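Side-chain contacts in protein yjcS (Bacillus subtilis, PDB 1Q8B), which is of unknown function but probably acts as a small dimeric enzyme of the antibiotic biosynthesis monooxygenase family, in the dimeric alpha/beta-barrel clan: residues 40-43 with 47-50; 67-72 with 76-81. All coordinates share one frame; numbering follows the deposited sequence.

Contact 1: residues 40-43 with 47-50; sequences EETN and GCIT
Cys48 sets its CB 3.1 Å and its SG 3.4 Å from Thr42 O, near the end of helix 28-42. Cys48 leaves its backbone toward residues 40-43, and chi1 of -177° sets SG anti to the Cys48 backbone N, a turn that carries the sulfur onward to lie 4.0 Å from Asn43 CA. The thiol thus sits against the backbone where the helix gives way to the loop, while Thr42 OG1 remains farther off. Cys48 also touches Trp69 of the neighbouring strand, and Thr42, which is buried, turns toward Phe51 and His83.

The contact illustrates how a helix end and a strand start can be joined without a direct hydrogen bond. Two waters do the joining. One donates to Ile49 O at 2.9 Å and, over a longer 3.3 Å, to Asn43 O; the other lies 2.6 Å from both Asn43 O and Cys48 O. Asn43 O is therefore reached by both waters, and the Asn43 side chain packs beside the backbone of Thr50. Where the chain bends, Ile49 and Thr50 pair together with the single residue Ile68 of the next strand, a classic beta bulge.

The chemistry is that of a hydrated surface turn: a cysteine side chain, CB foremost, packed on a carbonyl oxygen, with solvent linking the backbone oxygens of both segments. Contact across the joint is packing and shared water, with no charged pair and no direct hydrogen bond between the segments.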
# COMPACT_ATOMS: atom_id res chain seq x y z
N GLU A 40 -11.85 -10.67 2.95
CA GLU A 40 -12.87 -10.52 1.94
C GLU A 40 -12.56 -9.39 0.96
O GLU A 40 -12.72 -9.55 -0.25
CB GLU A 40 -14.23 -10.26 2.59
CG GLU A 40 -15.36 -10.40 1.61
CD GLU A 40 -16.69 -10.05 2.22
OE1 GLU A 40 -17.03 -10.65 3.27
OE2 GLU A 40 -17.40 -9.19 1.65
N GLU A 41 -12.10 -8.26 1.49
CA GLU A 41 -11.78 -7.12 0.64
C GLU A 41 -10.48 -7.26 -0.15
O GLU A 41 -10.42 -6.84 -1.30
CB GLU A 41 -11.75 -5.83 1.48
CG GLU A 41 -13.13 -5.33 1.91
CD GLU A 41 -14.09 -5.22 0.73
OE1 GLU A 41 -13.89 -4.33 -0.13
OE2 GLU A 41 -15.05 -6.02 0.66
N THR A 42 -9.45 -7.87 0.44
CA THR A 42 -8.19 -8.00 -0.30
C THR A 42 -8.28 -9.04 -1.42
O THR A 42 -7.55 -8.95 -2.41
CB THR A 42 -6.96 -8.30 0.63
OG1 THR A 42 -6.80 -9.71 0.80
CG2 THR A 42 -7.13 -7.67 1.99
N ASN A 43 -9.18 -10.01 -1.30
CA ASN A 43 -9.34 -11.00 -2.37
C ASN A 43 -9.95 -10.34 -3.60
O ASN A 43 -9.90 -10.89 -4.70
CB ASN A 43 -10.21 -12.17 -1.93
CG ASN A 43 -9.40 -13.27 -1.25
OD1 ASN A 43 -9.41 -13.41 -0.03
ND2 ASN A 43 -8.68 -14.05 -2.05
N GLY A 47 -4.58 -7.35 -8.03
CA GLY A 47 -3.35 -8.12 -7.97
C GLY A 47 -3.30 -9.30 -7.01
O GLY A 47 -2.29 -10.00 -6.94
N CYS A 48 -4.39 -9.55 -6.29
CA CYS A 48 -4.42 -10.66 -5.34
C CYS A 48 -4.93 -11.97 -5.92
O CYS A 48 -6.07 -12.06 -6.37
CB CYS A 48 -5.30 -10.28 -4.13
SG CYS A 48 -5.36 -11.55 -2.84
N ILE A 49 -4.08 -12.99 -5.94
CA ILE A 49 -4.48 -14.30 -6.44
C ILE A 49 -5.20 -14.99 -5.28
O ILE A 49 -6.29 -15.53 -5.46
CB ILE A 49 -3.26 -15.14 -6.91
CG1 ILE A 49 -2.67 -14.53 -8.18
CG2 ILE A 49 -3.67 -16.58 -7.17
CD1 ILE A 49 -1.36 -15.16 -8.62
N THR A 50 -4.60 -14.98 -4.10
CA THR A 50 -5.24 -15.56 -2.92
C THR A 50 -4.75 -14.88 -1.64
O THR A 50 -3.63 -14.40 -1.56
CB THR A 50 -4.98 -17.11 -2.78
OG1 THR A 50 -3.61 -17.35 -2.47
CG2 THR A 50 -5.34 -17.84 -4.05
O HOH W 1 -8.59 -13.90 -4.61
O HOH W 2 -8.40 -11.06 -6.80

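Contact 2: residues 67-72 with 76-81; sequences EIWENE and KIHFTK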
# COMPACT_ATOMS: atom_id res chain seq x y z
N GLU A 67 -0.65 -16.15 1.37
CA GLU A 67 -0.88 -15.17 0.32
C GLU A 67 -0.19 -15.48 -1.00
O GLU A 67 0.93 -15.99 -1.02
CB GLU A 67 -0.39 -13.79 0.78
CG GLU A 67 -0.95 -13.31 2.12
CD GLU A 67 -0.24 -12.06 2.63
OE1 GLU A 67 0.42 -11.36 1.82
OE2 GLU A 67 -0.34 -11.76 3.83
N ILE A 68 -0.88 -15.19 -2.10
CA ILE A 68 -0.32 -15.35 -3.44
C ILE A 68 -0.67 -14.06 -4.20
O ILE A 68 -1.82 -13.65 -4.24
CB ILE A 68 -0.93 -16.55 -4.21
CG1 ILE A 68 -0.69 -17.86 -3.46
CG2 ILE A 68 -0.26 -16.67 -5.58
CD1 ILE A 68 -1.23 -19.07 -4.19
N TRP A 69 0.34 -13.41 -4.77
CA TRP A 69 0.11 -12.17 -5.50
C TRP A 69 0.63 -12.25 -6.93
O TRP A 69 1.49 -13.08 -7.24
CB TRP A 69 0.81 -11.00 -4.80
CG TRP A 69 0.50 -10.86 -3.35
CD1 TRP A 69 1.15 -11.47 -2.31
CD2 TRP A 69 -0.54 -10.07 -2.77
NE1 TRP A 69 0.59 -11.09 -1.12
CE2 TRP A 69 -0.45 -10.23 -1.37
CE3 TRP A 69 -1.53 -9.22 -3.29
CZ2 TRP A 69 -1.32 -9.59 -0.48
CZ3 TRP A 69 -2.40 -8.58 -2.41
CH2 TRP A 69 -2.28 -8.77 -1.02
N GLU A 70 0.11 -11.39 -7.80
CA GLU A 70 0.53 -11.35 -9.19
C GLU A 70 2.01 -10.97 -9.26
O GLU A 70 2.72 -11.38 -10.17
CB GLU A 70 -0.28 -10.31 -9.96
CG GLU A 70 -1.73 -10.67 -10.15
CD GLU A 70 -1.93 -11.75 -11.20
OE1 GLU A 70 -0.93 -12.16 -11.84
OE2 GLU A 70 -3.09 -12.18 -11.39
N ASN A 71 2.45 -10.18 -8.29
CA ASN A 71 3.83 -9.73 -8.23
C ASN A 71 4.09 -8.93 -6.95
O ASN A 71 3.18 -8.72 -6.15
CB ASN A 71 4.14 -8.86 -9.44
CG ASN A 71 3.08 -7.81 -9.67
OD1 ASN A 71 2.87 -6.94 -8.83
ND2 ASN A 71 2.40 -7.90 -10.79
N GLU A 72 5.32 -8.48 -6.78
CA GLU A 72 5.70 -7.72 -5.60
C GLU A 72 4.99 -6.38 -5.45
O GLU A 72 4.73 -5.95 -4.32
CB GLU A 72 7.20 -7.50 -5.58
CG GLU A 72 7.97 -8.73 -5.21
CD GLU A 72 9.46 -8.55 -5.35
OE1 GLU A 72 9.99 -7.52 -4.85
OE2 GLU A 72 10.11 -9.43 -5.96
N LYS A 76 2.64 -4.16 -2.26
CA LYS A 76 2.77 -2.77 -1.85
C LYS A 76 1.45 -2.02 -2.07
O LYS A 76 1.03 -1.24 -1.22
CB LYS A 76 3.92 -2.11 -2.62
CG LYS A 76 5.27 -2.60 -2.13
CD LYS A 76 6.44 -2.14 -2.99
CE LYS A 76 7.75 -2.62 -2.39
NZ LYS A 76 8.91 -2.38 -3.28
N ILE A 77 0.80 -2.27 -3.21
CA ILE A 77 -0.49 -1.64 -3.51
C ILE A 77 -1.49 -2.03 -2.42
O ILE A 77 -2.29 -1.21 -1.97
CB ILE A 77 -1.02 -2.09 -4.89
CG1 ILE A 77 -0.25 -1.36 -6.00
CG2 ILE A 77 -2.51 -1.79 -5.01
CD1 ILE A 77 -0.57 -1.84 -7.39
N HIS A 78 -1.43 -3.29 -2.01
CA HIS A 78 -2.28 -3.82 -0.95
C HIS A 78 -2.22 -2.96 0.31
O HIS A 78 -3.25 -2.68 0.93
CB HIS A 78 -1.85 -5.25 -0.61
CG HIS A 78 -2.42 -5.78 0.67
ND1 HIS A 78 -3.77 -5.89 0.90
CD2 HIS A 78 -1.81 -6.26 1.78
CE1 HIS A 78 -3.97 -6.42 2.10
NE2 HIS A 78 -2.80 -6.65 2.65
N PHE A 79 -1.02 -2.53 0.69
CA PHE A 79 -0.88 -1.73 1.90
C PHE A 79 -1.27 -0.27 1.75
O PHE A 79 -1.19 0.48 2.73
CB PHE A 79 0.55 -1.84 2.45
CG PHE A 79 0.87 -3.20 2.98
CD1 PHE A 79 1.61 -4.09 2.23
CD2 PHE A 79 0.36 -3.61 4.21
CE1 PHE A 79 1.84 -5.39 2.69
CE2 PHE A 79 0.59 -4.90 4.68
CZ PHE A 79 1.33 -5.79 3.92
N THR A 80 -1.69 0.14 0.56
CA THR A 80 -2.13 1.52 0.35
C THR A 80 -3.66 1.54 0.41
O THR A 80 -4.26 2.60 0.58
CB THR A 80 -1.69 2.08 -1.01
OG1 THR A 80 -2.43 1.45 -2.06
CG2 THR A 80 -0.20 1.86 -1.22
N LYS A 81 -4.28 0.37 0.27
CA LYS A 81 -5.73 0.26 0.30
C LYS A 81 -6.25 0.67 1.67
O LYS A 81 -5.62 0.37 2.69
CB LYS A 81 -6.16 -1.18 0.03
CG LYS A 81 -5.63 -1.77 -1.26
CD LYS A 81 -6.15 -1.02 -2.47
CE LYS A 81 -5.77 -1.75 -3.73
NZ LYS A 81 -6.23 -1.01 -4.95
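Chi1 of 166° at His78 swings its imidazole anti to the backbone N, while chi1 of -52° at Trp69 sends the indole out from the strand to meet it. The outer corner of the six-membered ring does the touching: Trp69 CH2 stands 3.4 Å from His78 CG, over one imidazole face and offset toward its rim, and Trp69 CZ3 rests 3.8 Å from His78 CB. With the planes at 44° and the ring centroids 5.0 Å apart, the pair is oblique.

Each ring is also held by a polar bond of its own. Trp69 NE1 donates to the anti lone pair of Glu67 OE1 at 3.0 Å; the acceptor lies almost in the indole plane, which should restrain the ring's rotation. His78 ND1 is hydrogen-bonded to Glu45, and Phe79 presents a ring face to His78 CD2. Farther out, a weak bond from Lys76 N to Glu72 O marks the first turn of helix 72-78, N-capped by Asn71 through Ala74 N. At its other end Thr80 OG1 meets Ile77 O at 2.7 Å, and Thr80 and Lys81 reach Val95 of the second subunit.

This is a strand-to-helix connection of the ferredoxin-like alpha/beta fold found in dimeric alpha/beta-barrel proteins, with a strand tryptophan packed beneath the short helix that follows.

Overall arrangement
Taken together, the two contacts follow one another along the chain and meet at the end of one sheet, their centres about 8 Å apart. Contact 1 brings helix 28-42 to strand 48-55, contact 2 strand 62-69 to helix 72-78, and the two strands are antiparallel neighbours joined by backbone hydrogen bonds such as Ile49 N to Ile68 O. Contact 1 is a surface joint that relies on water, whereas contact 2 is partly buried and rests on aromatic packing. The methyl CG2 of Thr42 lies 3.4 Å from His78 CE1, tying helix to helix above the sheet. Within the assembly, contact 2 alone reaches the second subunit.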